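Local structure of tyrosine-protein phosphatase YwqE (Bacillus subtilis, 3QY7) at residues G78-I83 with A192-N197; H136-R141 with S164-G169; I105-P110 with Q120-L125. The protein removes phosphate from tyrosine residues of phosphorylated proteins as a manganese-dependent phosphatase, acting on YwqD, YwqF and Ssb. One frame throughout, in Å; residues are numbered along the deposited sequence.

In the fold
All three contacts join buried residues, but they lie at different depths in the TIM barrel. Contact 1 is the most central and depends on metals: Glu80, from residues 78-83, and Asp194, from the loop after strand 190-192, meet through an iron. Contact 2 lies farther out and is polar, a serine hydroxyl bonded to a carboxylate two residues after the metal ligand His136. Contact 3 is apolar and lies on the outer side of the barrel wall, where helix 118-127 packs on strand 104-108. Strands 80-82 and 104-108 are neighbours, which ties contact 1 to contact 3. One iron takes Glu80 from contact 1, His136 from contact 2 and Glu108 from contact 3.

Contact 1. Residues G78-I83 with A192-N197; sequences GQEIRI and ASDAHN. With FE (Fe (III) ion), chain C; FE (Fe (III) ion), chain B; MG (magnesium ion), chain D.
Glu80 and Asp194 both turn CG anti to the backbone N (chi1 180° and -160°), and the fully extended Glu80 chain carries its carboxylate to the metal cluster of this PHP-like TIM barrel. Here the loop after strand 190-192 faces residues 78-83 across bound ions. The two carboxylates do not touch directly: Glu80 OE1 and Asp194 OD1 stay 4.4 Å apart, each bound to the iron that His5 and His7 also ligate. That shared cation would offset the repulsion expected between two acids so near each other.

Glu80 is a bridging ligand. Its second oxygen, OE2, binds the other iron at 2.1 Å, the one completed by Glu108 and His136, so the carboxylate spans two ions 3.5 Å apart. Water 1 makes a second bridge between the same irons. It is consistent with the metal-bridging water or hydroxide of related metallohydrolases.

Two residues after Asp194, His196 NE2 binds the magnesium ion together with Asp14 and His42. The other ring nitrogen, ND1, donates to Asp194 O at 3.0 Å, almost exactly in the ring plane but well above the carbonyl plane; this bond fixes the imidazole's rotation, with NE2 directed at the metal. An ST turn shapes the loop just before it, Ala195 N donating to Ser193 OG. Asp194 itself uses both oxygens: OD1 goes to iron, while OD2 accepts a 2.6 Å hydrogen bond from water 1.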
ATOM      1  N   GLY A  78      10.536  -2.287   1.907  1.00 10.53           N
ATOM      2  CA  GLY A  78       9.838  -1.445   0.947  1.00  9.82           C
ATOM      3  C   GLY A  78       9.829  -0.019   1.483  1.00  9.75           C
ATOM      4  O   GLY A  78      10.459   0.269   2.490  1.00  9.68           O
ATOM      5  N   GLN A  79       9.102   0.855   0.794  1.00 10.30           N
ATOM      6  CA  GLN A  79       8.935   2.251   1.213  1.00 11.12           C
ATOM      7  C   GLN A  79       7.608   2.764   0.694  1.00 10.75           C
ATOM      8  O   GLN A  79       7.115   2.321  -0.345  1.00 11.44           O
ATOM      9  CB  GLN A  79      10.040   3.140   0.601  1.00 11.65           C
ATOM     10  CG  GLN A  79      11.333   3.176   1.374  1.00 13.26           C
ATOM     11  CD  GLN A  79      12.377   4.040   0.681  1.00 13.63           C
ATOM     12  OE1 GLN A  79      12.378   4.175  -0.539  1.00 17.46           O
ATOM     13  NE2 GLN A  79      13.275   4.618   1.473  1.00 17.00           N
ATOM     14  N   GLU A  80       7.029   3.720   1.419  1.00 11.17           N
ATOM     15  CA  GLU A  80       5.952   4.523   0.860  1.00 11.50           C
ATOM     16  C   GLU A  80       6.613   5.822   0.397  1.00 12.55           C
ATOM     17  O   GLU A  80       7.209   6.549   1.200  1.00 13.43           O
ATOM     18  CB  GLU A  80       4.860   4.812   1.901  1.00 11.44           C
ATOM     19  CG  GLU A  80       3.716   5.685   1.290  1.00 12.59           C
ATOM     20  CD  GLU A  80       2.590   5.993   2.255  1.00 12.29           C
ATOM     21  OE1 GLU A  80       2.659   5.564   3.401  1.00 11.07           O
ATOM     22  OE2 GLU A  80       1.631   6.656   1.834  1.00 12.38           O
ATOM     23  N   ILE A  81       6.540   6.073  -0.903  1.00 12.95           N
ATOM     24  CA  ILE A  81       7.282   7.195  -1.508  1.00 13.56           C
ATOM     25  C   ILE A  81       6.327   8.310  -1.933  1.00 14.65           C
ATOM     26  O   ILE A  81       5.614   8.192  -2.916  1.00 15.10           O
ATOM     27  CB  ILE A  81       8.100   6.701  -2.721  1.00 13.26           C
ATOM     28  CG1 ILE A  81       8.995   5.523  -2.307  1.00 13.12           C
ATOM     29  CG2 ILE A  81       8.908   7.872  -3.349  1.00 14.43           C
ATOM     30  CD1 ILE A  81       9.622   4.762  -3.476  1.00 12.95           C
ATOM     31  N   ARG A  82       6.323   9.400  -1.173  1.00 16.01           N
ATOM     32  CA  ARG A  82       5.604  10.591  -1.595  1.00 17.46           C
ATOM     33  C   ARG A  82       6.202  11.047  -2.917  1.00 17.12           C
ATOM     34  O   ARG A  82       7.416  11.265  -3.008  1.00 17.55           O
ATOM     35  CB  ARG A  82       5.733  11.691  -0.545  1.00 17.57           C
ATOM     36  CG  ARG A  82       5.139  13.039  -0.969  1.00 19.39           C
ATOM     37  CD  ARG A  82       3.603  12.995  -0.958  1.00 19.62           C
ATOM     38  NE  ARG A  82       3.069  12.725   0.376  1.00 22.28           N
ATOM     39  CZ  ARG A  82       2.915  13.643   1.327  1.00 24.23           C
ATOM     40  NH1 ARG A  82       3.248  14.915   1.094  1.00 25.20           N
ATOM     41  NH2 ARG A  82       2.421  13.292   2.511  1.00 24.73           N
ATOM     42  N   ILE A  83       5.345  11.204  -3.922  1.00 17.96           N
ATOM     43  CA  ILE A  83       5.785  11.518  -5.280  1.00 18.38           C
ATOM     44  C   ILE A  83       6.673  12.759  -5.294  1.00 19.43           C
ATOM     45  O   ILE A  83       6.447  13.700  -4.545  1.00 19.65           O
ATOM     46  CB  ILE A  83       4.567  11.673  -6.236  1.00 18.64           C
ATOM     47  CG1 ILE A  83       4.989  11.652  -7.713  1.00 18.96           C
ATOM     48  CG2 ILE A  83       3.705  12.893  -5.857  1.00 17.25           C
ATOM     49  CD1 ILE A  83       3.818  11.488  -8.685  1.00 18.16           C
ATOM     50  N   ALA A 192      -4.761  -3.236   1.497  1.00 10.82           N
ATOM     51  CA  ALA A 192      -3.683  -3.300   2.470  1.00 10.69           C
ATOM     52  C   ALA A 192      -4.001  -2.454   3.691  1.00 10.57           C
ATOM     53  O   ALA A 192      -4.831  -1.540   3.628  1.00 11.02           O
ATOM     54  CB  ALA A 192      -2.328  -2.867   1.830  1.00 11.06           C
ATOM     55  N   SER A 193      -3.316  -2.753   4.790  1.00 10.65           N
ATOM     56  CA  SER A 193      -3.627  -2.131   6.079  1.00 11.19           C
ATOM     57  C   SER A 193      -3.276  -0.667   6.201  1.00 11.12           C
ATOM     58  O   SER A 193      -4.046   0.099   6.793  1.00 10.91           O
ATOM     59  CB  SER A 193      -2.937  -2.877   7.233  1.00 11.44           C
ATOM     60  OG  SER A 193      -1.526  -2.644   7.226  1.00 11.25           O
ATOM     61  N   ASP A 194      -2.075  -0.294   5.735  1.00 11.18           N
ATOM     62  CA  ASP A 194      -1.523   1.000   6.050  1.00 12.01           C
ATOM     63  C   ASP A 194      -1.544   1.175   7.587  1.00 12.27           C
ATOM     64  O   ASP A 194      -1.771   2.275   8.102  1.00 12.78           O
ATOM     65  CB  ASP A 194      -2.350   2.088   5.351  1.00 11.44           C
ATOM     66  CG  ASP A 194      -1.614   3.386   5.215  1.00 12.52           C
ATOM     67  OD1 ASP A 194      -0.453   3.515   5.682  1.00 11.72           O
ATOM     68  OD2 ASP A 194      -2.217   4.300   4.610  1.00 17.63           O
ATOM     69  N   ALA A 195      -1.333   0.087   8.320  1.00 11.80           N
ATOM     70  CA  ALA A 195      -1.346   0.147   9.782  1.00 12.37           C
ATOM     71  C   ALA A 195      -0.258   1.042  10.360  1.00 12.33           C
ATOM     72  O   ALA A 195       0.893   1.021   9.906  1.00 12.33           O
ATOM     73  CB  ALA A 195      -1.235  -1.271  10.387  1.00 12.39           C
ATOM     74  N   HIS A 196      -0.609   1.820  11.385  1.00 11.91           N
ATOM     75  CA  HIS A 196       0.384   2.642  12.099  1.00 12.72           C
ATOM     76  C   HIS A 196       0.503   2.286  13.577  1.00 12.65           C
ATOM     77  O   HIS A 196       1.507   2.581  14.194  1.00 13.59           O
ATOM     78  CB  HIS A 196       0.058   4.141  12.011  1.00 12.45           C
ATOM     79  CG  HIS A 196       0.401   4.776  10.700  1.00 15.34           C
ATOM     80  ND1 HIS A 196      -0.127   4.349   9.503  1.00 17.90           N
ATOM     81  CD2 HIS A 196       1.159   5.858  10.409  1.00 19.57           C
ATOM     82  CE1 HIS A 196       0.317   5.112   8.523  1.00 16.42           C
ATOM     83  NE2 HIS A 196       1.103   6.033   9.044  1.00 18.30           N
ATOM     84  N   ASN A 197      -0.530   1.667  14.140  1.00 12.45           N
ATOM     85  CA  ASN A 197      -0.566   1.402  15.581  1.00 14.06           C
ATOM     86  C   ASN A 197      -1.609   0.328  15.822  1.00 15.14           C
ATOM     87  O   ASN A 197      -2.215  -0.151  14.868  1.00 15.75           O
ATOM     88  CB  ASN A 197      -0.860   2.692  16.361  1.00 14.08           C
ATOM     89  CG  ASN A 197      -2.135   3.366  15.905  1.00 13.08           C
ATOM     90  OD1 ASN A 197      -3.205   2.753  15.886  1.00 14.04           O
ATOM     91  ND2 ASN A 197      -2.025   4.637  15.515  1.00 14.38           N
TER
HETATM   92 FE    FE C 264       1.075   4.722   4.595  1.00 12.53          FE
HETATM   93 FE    FE B 263       0.052   7.575   2.869  1.00 14.79          FE
HETATM   94 MG    MG D 265       1.938   7.459   7.810  1.00 15.28          MG
HETATM   95  O   HOH W   1      -0.253   5.749   3.760  1.00 13.34           O
HETATM   96  O   HOH W   2      -1.418   8.667   4.145  1.00 22.49           O

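Contact 2. Residues H136-R141 with S164-G169. With FE (Fe (III) ion), chain B.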
ATOM      1  N   HIS A 136      -3.512   4.479  -1.462  1.00 12.22           N
ATOM      2  CA  HIS A 136      -4.795   4.980  -0.965  1.00 12.30           C
ATOM      3  C   HIS A 136      -5.408   6.100  -1.808  1.00 13.41           C
ATOM      4  O   HIS A 136      -5.589   7.203  -1.310  1.00 13.96           O
ATOM      5  CB  HIS A 136      -4.706   5.399   0.508  1.00 13.17           C
ATOM      6  CG  HIS A 136      -3.543   6.283   0.828  1.00 12.37           C
ATOM      7  ND1 HIS A 136      -3.454   7.592   0.396  1.00 13.13           N
ATOM      8  CD2 HIS A 136      -2.419   6.050   1.547  1.00 12.31           C
ATOM      9  CE1 HIS A 136      -2.330   8.119   0.842  1.00 13.87           C
ATOM     10  NE2 HIS A 136      -1.687   7.208   1.551  1.00 15.58           N
ATOM     11  N   PRO A 137      -5.748   5.800  -3.065  1.00 13.94           N
ATOM     12  CA  PRO A 137      -6.322   6.854  -3.903  1.00 14.77           C
ATOM     13  C   PRO A 137      -7.645   7.375  -3.337  1.00 15.90           C
ATOM     14  O   PRO A 137      -7.995   8.543  -3.590  1.00 16.06           O
ATOM     15  CB  PRO A 137      -6.532   6.157  -5.257  1.00 15.25           C
ATOM     16  CG  PRO A 137      -6.645   4.691  -4.906  1.00 14.40           C
ATOM     17  CD  PRO A 137      -5.642   4.522  -3.793  1.00 13.98           C
ATOM     18  N   GLU A 138      -8.356   6.536  -2.574  1.00 16.78           N
ATOM     19  CA  GLU A 138      -9.636   6.939  -1.944  1.00 17.82           C
ATOM     20  C   GLU A 138      -9.482   8.073  -0.922  1.00 19.13           C
ATOM     21  O   GLU A 138     -10.452   8.781  -0.613  1.00 20.36           O
ATOM     22  CB  GLU A 138     -10.350   5.716  -1.323  1.00 17.84           C
ATOM     23  CG  GLU A 138      -9.862   5.271   0.093  1.00 16.23           C
ATOM     24  CD  GLU A 138      -8.554   4.473   0.113  1.00 15.33           C
ATOM     25  OE1 GLU A 138      -8.253   3.918   1.181  1.00 12.75           O
ATOM     26  OE2 GLU A 138      -7.835   4.381  -0.902  1.00 14.89           O
ATOM     27  N   ARG A 139      -8.274   8.235  -0.390  1.00 20.05           N
ATOM     28  CA  ARG A 139      -7.959   9.253   0.605  1.00 21.23           C
ATOM     29  C   ARG A 139      -7.442  10.550  -0.018  1.00 21.51           C
ATOM     30  O   ARG A 139      -7.043  11.468   0.705  1.00 22.50           O
ATOM     31  CB  ARG A 139      -6.924   8.722   1.602  1.00 21.87           C
ATOM     32  CG  ARG A 139      -7.485   7.859   2.716  1.00 25.75           C
ATOM     33  CD  ARG A 139      -7.791   8.747   3.918  1.00 30.24           C
ATOM     34  NE  ARG A 139      -7.785   8.002   5.171  1.00 32.54           N
ATOM     35  CZ  ARG A 139      -7.909   8.547   6.377  1.00 34.58           C
ATOM     36  NH1 ARG A 139      -8.039   9.865   6.520  1.00 34.86           N
ATOM     37  NH2 ARG A 139      -7.899   7.765   7.446  1.00 35.25           N
ATOM     38  N   ASN A 140      -7.432  10.614  -1.348  1.00 21.28           N
ATOM     39  CA  ASN A 140      -6.988  11.810  -2.059  1.00 21.34           C
ATOM     40  C   ASN A 140      -8.178  12.721  -2.392  1.00 21.52           C
ATOM     41  O   ASN A 140      -9.128  12.291  -3.046  1.00 21.16           O
ATOM     42  CB  ASN A 140      -6.251  11.421  -3.342  1.00 21.10           C
ATOM     43  CG  ASN A 140      -5.680  12.615  -4.061  1.00 21.87           C
ATOM     44  OD1 ASN A 140      -6.372  13.263  -4.840  1.00 20.37           O
ATOM     45  ND2 ASN A 140      -4.408  12.904  -3.814  1.00 20.61           N
ATOM     46  N   ARG A 141      -8.096  13.975  -1.951  1.00 22.88           N
ATOM     47  CA  ARG A 141      -9.195  14.939  -2.126  1.00 23.76           C
ATOM     48  C   ARG A 141      -9.578  15.150  -3.593  1.00 23.61           C
ATOM     49  O   ARG A 141     -10.767  15.172  -3.923  1.00 24.04           O
ATOM     50  CB  ARG A 141      -8.867  16.289  -1.475  1.00 24.58           C
ATOM     51  CG  ARG A 141     -10.113  17.089  -1.034  1.00 27.81           C
ATOM     52  CD  ARG A 141      -9.995  18.606  -1.239  1.00 32.21           C
ATOM     53  NE  ARG A 141      -8.730  19.174  -0.772  1.00 35.57           N
ATOM     54  CZ  ARG A 141      -8.535  19.731   0.421  1.00 36.56           C
ATOM     55  NH1 ARG A 141      -9.519  19.802   1.308  1.00 37.95           N
ATOM     56  NH2 ARG A 141      -7.338  20.217   0.732  1.00 37.86           N
ATOM     57  N   SER A 164      -7.633  -1.150   3.910  1.00 12.44           N
ATOM     58  CA  SER A 164      -8.608  -2.026   4.572  1.00 12.48           C
ATOM     59  C   SER A 164      -9.541  -1.202   5.429  1.00 12.40           C
ATOM     60  O   SER A 164     -10.748  -1.373   5.339  1.00 12.11           O
ATOM     61  CB  SER A 164      -7.940  -3.102   5.432  1.00 12.55           C
ATOM     62  OG  SER A 164      -7.156  -4.002   4.649  1.00 14.83           O
ATOM     63  N   GLY A 165      -8.985  -0.299   6.226  1.00 13.24           N
ATOM     64  CA  GLY A 165      -9.815   0.501   7.128  1.00 14.57           C
ATOM     65  C   GLY A 165     -10.882   1.319   6.422  1.00 15.02           C
ATOM     66  O   GLY A 165     -11.983   1.493   6.951  1.00 15.27           O
ATOM     67  N   SER A 166     -10.575   1.831   5.229  1.00 15.10           N
ATOM     68  CA  SER A 166     -11.545   2.603   4.444  1.00 16.17           C
ATOM     69  C   SER A 166     -12.779   1.787   4.117  1.00 16.43           C
ATOM     70  O   SER A 166     -13.914   2.248   4.314  1.00 17.19           O
ATOM     71  CB  SER A 166     -10.917   3.114   3.142  1.00 15.78           C
ATOM     72  OG  SER A 166      -9.836   3.975   3.427  1.00 16.79           O
ATOM     73  N   LEU A 167     -12.555   0.584   3.597  1.00 16.07           N
ATOM     74  CA  LEU A 167     -13.606  -0.382   3.318  1.00 16.64           C
ATOM     75  C   LEU A 167     -14.363  -0.807   4.574  1.00 17.28           C
ATOM     76  O   LEU A 167     -15.574  -1.037   4.503  1.00 17.96           O
ATOM     77  CB  LEU A 167     -13.031  -1.619   2.615  1.00 16.27           C
ATOM     78  CG  LEU A 167     -12.592  -1.390   1.156  1.00 14.86           C
ATOM     79  CD1 LEU A 167     -11.733  -2.533   0.661  1.00 15.23           C
ATOM     80  CD2 LEU A 167     -13.794  -1.159   0.224  1.00 16.96           C
ATOM     81  N   ALA A 168     -13.653  -0.887   5.703  1.00 18.35           N
ATOM     82  CA  ALA A 168     -14.220  -1.370   6.973  1.00 19.51           C
ATOM     83  C   ALA A 168     -15.008  -0.285   7.710  1.00 21.07           C
ATOM     84  O   ALA A 168     -15.735  -0.583   8.663  1.00 22.57           O
ATOM     85  CB  ALA A 168     -13.122  -1.936   7.872  1.00 19.82           C
ATOM     86  N   GLY A 169     -14.856   0.964   7.277  1.00 21.38           N
ATOM     87  CA  GLY A 169     -15.591   2.096   7.858  1.00 21.92           C
ATOM     88  C   GLY A 169     -14.938   2.810   9.034  1.00 22.85           C
ATOM     89  O   GLY A 169     -15.529   3.758   9.578  1.00 23.32           O
TER
HETATM   90 FE    FE B 263       0.052   7.575   2.869  1.00 14.79          FE
HETATM   91  O   HOH W   2      -1.418   8.667   4.145  1.00 22.49           O
HETATM   92  O   HOH W   1      -0.253   5.749   3.760  1.00 13.34           O
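Glu138 and Ser166 carry this contact, which joins the loop after strand 131-135 to the short helix 164-168 just beyond strand 159-163. The two strands are parallel neighbours in the barrel, so the bond ties the loop after one strand to the short helix that follows the next. Ser166 points its CB toward the loop and donates from OG to Glu138 OE1 at 2.7 Å, arriving on the anti lone pair, the one turned from the other carboxylate oxygen. Glu138 meets it with CG set between its backbone N and carbonyl carbon (chi1 82°) and a bend at chi2. The folded chain also lays CG beside the hydroxyl, 3.6 Å from Ser166 OG.

This is the close part. Thr163 OG1 is hydrogen-bonded to the same OE1, and Ser179 of helix 173-184 touches both Glu138 and Ser166, so that helix covers the pair. The outer side is looser. Arg139, next in the 3-10 turn, is exposed; it only skirts the helix and makes its cation-pi interaction with Phe171 instead. At the far end of helix 164-168, partly exposed Gly169 closes a Schellman motif through two weak bonds. Asn140, itself buried, takes no part in the contact and caps the helix that follows, its OD1 accepting from Ile143 N.

At the head of the loop, His136 sends its ring away from the helix and binds iron through NE2 at 2.2 Å, sharing that ion with Glu80 and Glu108. Two residues on, the hydrogen bond donated by Ser166, with Thr163 as a second partner, would help offset the cost of burying a charged carboxylate, while holding the loop that carries His136 to helix 164-168.

Contact 3. Residues I105-P110 with Q120-L125; sequences ILIEFP and QLFYDL. With FE (Fe (III) ion), chain B.
Glu108, placed between the two residues that pack on Phe122, binds iron through OE1 at 2.1 Å, with water 1 and water 2 on the same ion, and Arg82 grips its other oxygen, OE2, in a salt bridge. This is the inner face of strand 104-108; the other face presents Ile105 and Ile107 to helix 118-127 in a beta-alpha-beta unit of the barrel.

Phe122 makes most of the helix's contact with the strand. Ile107 CG2 reaches the edge of its ring, in plane, 4.0 Å from Phe122 CE1. In Ile107, CG1 lies beside the backbone N (chi1 -59°), which leaves CG2 anti to that nitrogen and at the ring edge. Phe109, just past the strand, and Phe122 approach each other from opposite directions, Phe109 CE1 lying 3.9 Å from Phe122 CZ; the two rings meet obliquely. One helical turn along, Leu125 CD1 touches Ile105 CG2 more loosely, at 4.4 Å.

Phe122 extends beyond this strand to Pro132 and Ile134 of strand 131-135, so one side chain covers two neighbouring strands. On the other flank, Ile105 and Ile107 lean on Ile81 of strand 80-82, while Ile105 and Leu125 both meet Leu91 of helix 87-92, which packs beside helix 118-127.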
ATOM      1  N   ILE A 105       6.180  -0.314  -7.184  1.00 12.47           N
ATOM      2  CA  ILE A 105       6.694   0.765  -6.364  1.00 12.87           C
ATOM      3  C   ILE A 105       5.508   1.537  -5.808  1.00 12.21           C
ATOM      4  O   ILE A 105       4.566   1.828  -6.556  1.00 12.48           O
ATOM      5  CB  ILE A 105       7.685   1.691  -7.158  1.00 14.26           C
ATOM      6  CG1 ILE A 105       8.191   2.851  -6.304  1.00 15.68           C
ATOM      7  CG2 ILE A 105       7.121   2.121  -8.507  1.00 16.02           C
ATOM      8  CD1 ILE A 105       9.261   3.704  -6.996  1.00 19.64           C
ATOM      9  N   LEU A 106       5.543   1.816  -4.505  1.00 11.30           N
ATOM     10  CA  LEU A 106       4.412   2.462  -3.814  1.00 10.95           C
ATOM     11  C   LEU A 106       4.601   3.967  -3.795  1.00 10.82           C
ATOM     12  O   LEU A 106       5.475   4.485  -3.107  1.00 11.50           O
ATOM     13  CB  LEU A 106       4.273   1.895  -2.389  1.00  9.91           C
ATOM     14  CG  LEU A 106       3.039   2.364  -1.598  1.00  9.58           C
ATOM     15  CD1 LEU A 106       1.749   1.904  -2.258  1.00 11.48           C
ATOM     16  CD2 LEU A 106       3.130   1.870  -0.167  1.00  8.87           C
ATOM     17  N   ILE A 107       3.778   4.644  -4.593  1.00 11.41           N
ATOM     18  CA  ILE A 107       3.853   6.085  -4.786  1.00 12.59           C
ATOM     19  C   ILE A 107       2.609   6.716  -4.180  1.00 12.47           C
ATOM     20  O   ILE A 107       1.489   6.320  -4.513  1.00 12.93           O
ATOM     21  CB  ILE A 107       3.922   6.417  -6.297  1.00 13.32           C
ATOM     22  CG1 ILE A 107       5.139   5.748  -6.954  1.00 14.57           C
ATOM     23  CG2 ILE A 107       3.930   7.947  -6.541  1.00 14.00           C
ATOM     24  CD1 ILE A 107       6.470   6.202  -6.430  1.00 17.33           C
ATOM     25  N   GLU A 108       2.823   7.702  -3.320  1.00 13.72           N
ATOM     26  CA  GLU A 108       1.745   8.400  -2.626  1.00 14.88           C
ATOM     27  C   GLU A 108       1.674   9.831  -3.126  1.00 15.89           C
ATOM     28  O   GLU A 108       2.688  10.524  -3.138  1.00 16.01           O
ATOM     29  CB  GLU A 108       2.028   8.415  -1.126  1.00 15.64           C
ATOM     30  CG  GLU A 108       0.908   9.012  -0.279  1.00 15.48           C
ATOM     31  CD  GLU A 108       1.394   9.560   1.045  1.00 16.81           C
ATOM     32  OE1 GLU A 108       0.669   9.423   2.056  1.00 15.20           O
ATOM     33  OE2 GLU A 108       2.504  10.125   1.107  1.00 18.91           O
ATOM     34  N   PHE A 109       0.475  10.249  -3.526  1.00 16.59           N
ATOM     35  CA  PHE A 109       0.182  11.653  -3.862  1.00 17.59           C
ATOM     36  C   PHE A 109      -0.006  12.463  -2.580  1.00 18.99           C
ATOM     37  O   PHE A 109      -0.508  11.955  -1.593  1.00 19.69           O
ATOM     38  CB  PHE A 109      -1.103  11.757  -4.701  1.00 16.71           C
ATOM     39  CG  PHE A 109      -1.063  11.021  -6.018  1.00 15.23           C
ATOM     40  CD1 PHE A 109       0.117  10.926  -6.762  1.00 14.92           C
ATOM     41  CD2 PHE A 109      -2.219  10.444  -6.531  1.00 15.90           C
ATOM     42  CE1 PHE A 109       0.138  10.255  -7.981  1.00 14.42           C
ATOM     43  CE2 PHE A 109      -2.221   9.777  -7.763  1.00 14.58           C
ATOM     44  CZ  PHE A 109      -1.021   9.677  -8.501  1.00 12.44           C
ATOM     45  N   PRO A 110       0.371  13.751  -2.604  1.00 20.54           N
ATOM     46  CA  PRO A 110      -0.060  14.623  -1.523  1.00 21.25           C
ATOM     47  C   PRO A 110      -1.579  14.553  -1.374  1.00 22.04           C
ATOM     48  O   PRO A 110      -2.286  14.328  -2.357  1.00 22.08           O
ATOM     49  CB  PRO A 110       0.363  16.009  -2.011  1.00 21.29           C
ATOM     50  CG  PRO A 110       0.511  15.886  -3.469  1.00 20.92           C
ATOM     51  CD  PRO A 110       1.028  14.495  -3.685  1.00 20.81           C
ATOM     52  N   GLN A 120       3.167  11.363 -16.675  1.00 24.21           N
ATOM     53  CA  GLN A 120       4.466  11.301 -17.352  1.00 23.74           C
ATOM     54  C   GLN A 120       5.425  10.397 -16.578  1.00 23.41           C
ATOM     55  O   GLN A 120       6.057   9.507 -17.161  1.00 23.23           O
ATOM     56  CB  GLN A 120       5.060  12.714 -17.540  1.00 24.15           C
ATOM     57  CG  GLN A 120       6.294  12.785 -18.466  1.00 25.61           C
ATOM     58  CD  GLN A 120       6.055  12.164 -19.840  1.00 27.17           C
ATOM     59  OE1 GLN A 120       5.136  12.550 -20.570  1.00 28.11           O
ATOM     60  NE2 GLN A 120       6.878  11.193 -20.191  1.00 26.43           N
ATOM     61  N   LEU A 121       5.498  10.605 -15.264  1.00 22.54           N
ATOM     62  CA  LEU A 121       6.333   9.764 -14.392  1.00 21.66           C
ATOM     63  C   LEU A 121       5.974   8.292 -14.500  1.00 21.63           C
ATOM     64  O   LEU A 121       6.856   7.437 -14.618  1.00 21.26           O
ATOM     65  CB  LEU A 121       6.239  10.214 -12.931  1.00 21.88           C
ATOM     66  CG  LEU A 121       6.957   9.335 -11.885  1.00 21.38           C
ATOM     67  CD1 LEU A 121       8.451   9.270 -12.128  1.00 20.52           C
ATOM     68  CD2 LEU A 121       6.667   9.862 -10.513  1.00 20.96           C
ATOM     69  N   PHE A 122       4.675   8.006 -14.445  1.00 20.82           N
ATOM     70  CA  PHE A 122       4.187   6.636 -14.477  1.00 20.81           C
ATOM     71  C   PHE A 122       4.478   5.979 -15.830  1.00 20.75           C
ATOM     72  O   PHE A 122       4.750   4.768 -15.910  1.00 20.33           O
ATOM     73  CB  PHE A 122       2.688   6.614 -14.138  1.00 19.89           C
ATOM     74  CG  PHE A 122       2.377   6.880 -12.669  1.00 19.27           C
ATOM     75  CD1 PHE A 122       3.366   7.297 -11.774  1.00 17.61           C
ATOM     76  CD2 PHE A 122       1.078   6.730 -12.198  1.00 18.92           C
ATOM     77  CE1 PHE A 122       3.083   7.540 -10.429  1.00 18.42           C
ATOM     78  CE2 PHE A 122       0.779   6.984 -10.849  1.00 17.05           C
ATOM     79  CZ  PHE A 122       1.776   7.383  -9.972  1.00 15.24           C
ATOM     80  N   TYR A 123       4.406   6.784 -16.894  1.00 20.94           N
ATOM     81  CA  TYR A 123       4.731   6.313 -18.239  1.00 21.55           C
ATOM     82  C   TYR A 123       6.207   5.929 -18.326  1.00 21.16           C
ATOM     83  O   TYR A 123       6.562   4.853 -18.836  1.00 21.19           O
ATOM     84  CB  TYR A 123       4.406   7.386 -19.279  1.00 21.82           C
ATOM     85  CG  TYR A 123       4.806   6.981 -20.677  1.00 24.48           C
ATOM     86  CD1 TYR A 123       3.988   6.156 -21.447  1.00 25.59           C
ATOM     87  CD2 TYR A 123       6.013   7.401 -21.215  1.00 27.41           C
ATOM     88  CE1 TYR A 123       4.360   5.771 -22.733  1.00 27.49           C
ATOM     89  CE2 TYR A 123       6.395   7.022 -22.487  1.00 27.94           C
ATOM     90  CZ  TYR A 123       5.568   6.209 -23.240  1.00 28.05           C
ATOM     91  OH  TYR A 123       5.961   5.839 -24.512  1.00 30.37           O
ATOM     92  N   ASP A 124       7.044   6.812 -17.798  1.00 20.54           N
ATOM     93  CA  ASP A 124       8.479   6.607 -17.753  1.00 20.64           C
ATOM     94  C   ASP A 124       8.815   5.340 -16.970  1.00 20.46           C
ATOM     95  O   ASP A 124       9.618   4.520 -17.427  1.00 20.03           O
ATOM     96  CB  ASP A 124       9.169   7.827 -17.144  1.00 21.11           C
ATOM     97  CG  ASP A 124       9.087   9.063 -18.037  1.00 22.89           C
ATOM     98  OD1 ASP A 124       8.775   8.932 -19.247  1.00 25.57           O
ATOM     99  OD2 ASP A 124       9.353  10.166 -17.526  1.00 24.12           O
ATOM    100  N   LEU A 125       8.170   5.146 -15.816  1.00 19.62           N
ATOM    101  CA  LEU A 125       8.455   3.966 -14.993  1.00 18.80           C
ATOM    102  C   LEU A 125       8.070   2.657 -15.682  1.00 19.35           C
ATOM    103  O   LEU A 125       8.811   1.681 -15.612  1.00 18.87           O
ATOM    104  CB  LEU A 125       7.815   4.092 -13.594  1.00 18.96           C
ATOM    105  CG  LEU A 125       8.325   5.206 -12.673  1.00 18.52           C
ATOM    106  CD1 LEU A 125       7.399   5.331 -11.455  1.00 19.02           C
ATOM    107  CD2 LEU A 125       9.783   4.997 -12.210  1.00 17.84           C
TER
HETATM  108 FE    FE B 263       0.052   7.575   2.869  1.00 14.79          FE
HETATM  109  O   HOH W   2      -1.418   8.667   4.145  1.00 22.49           O
HETATM  110  O   HOH W   1      -0.253   5.749   3.760  1.00 13.34           O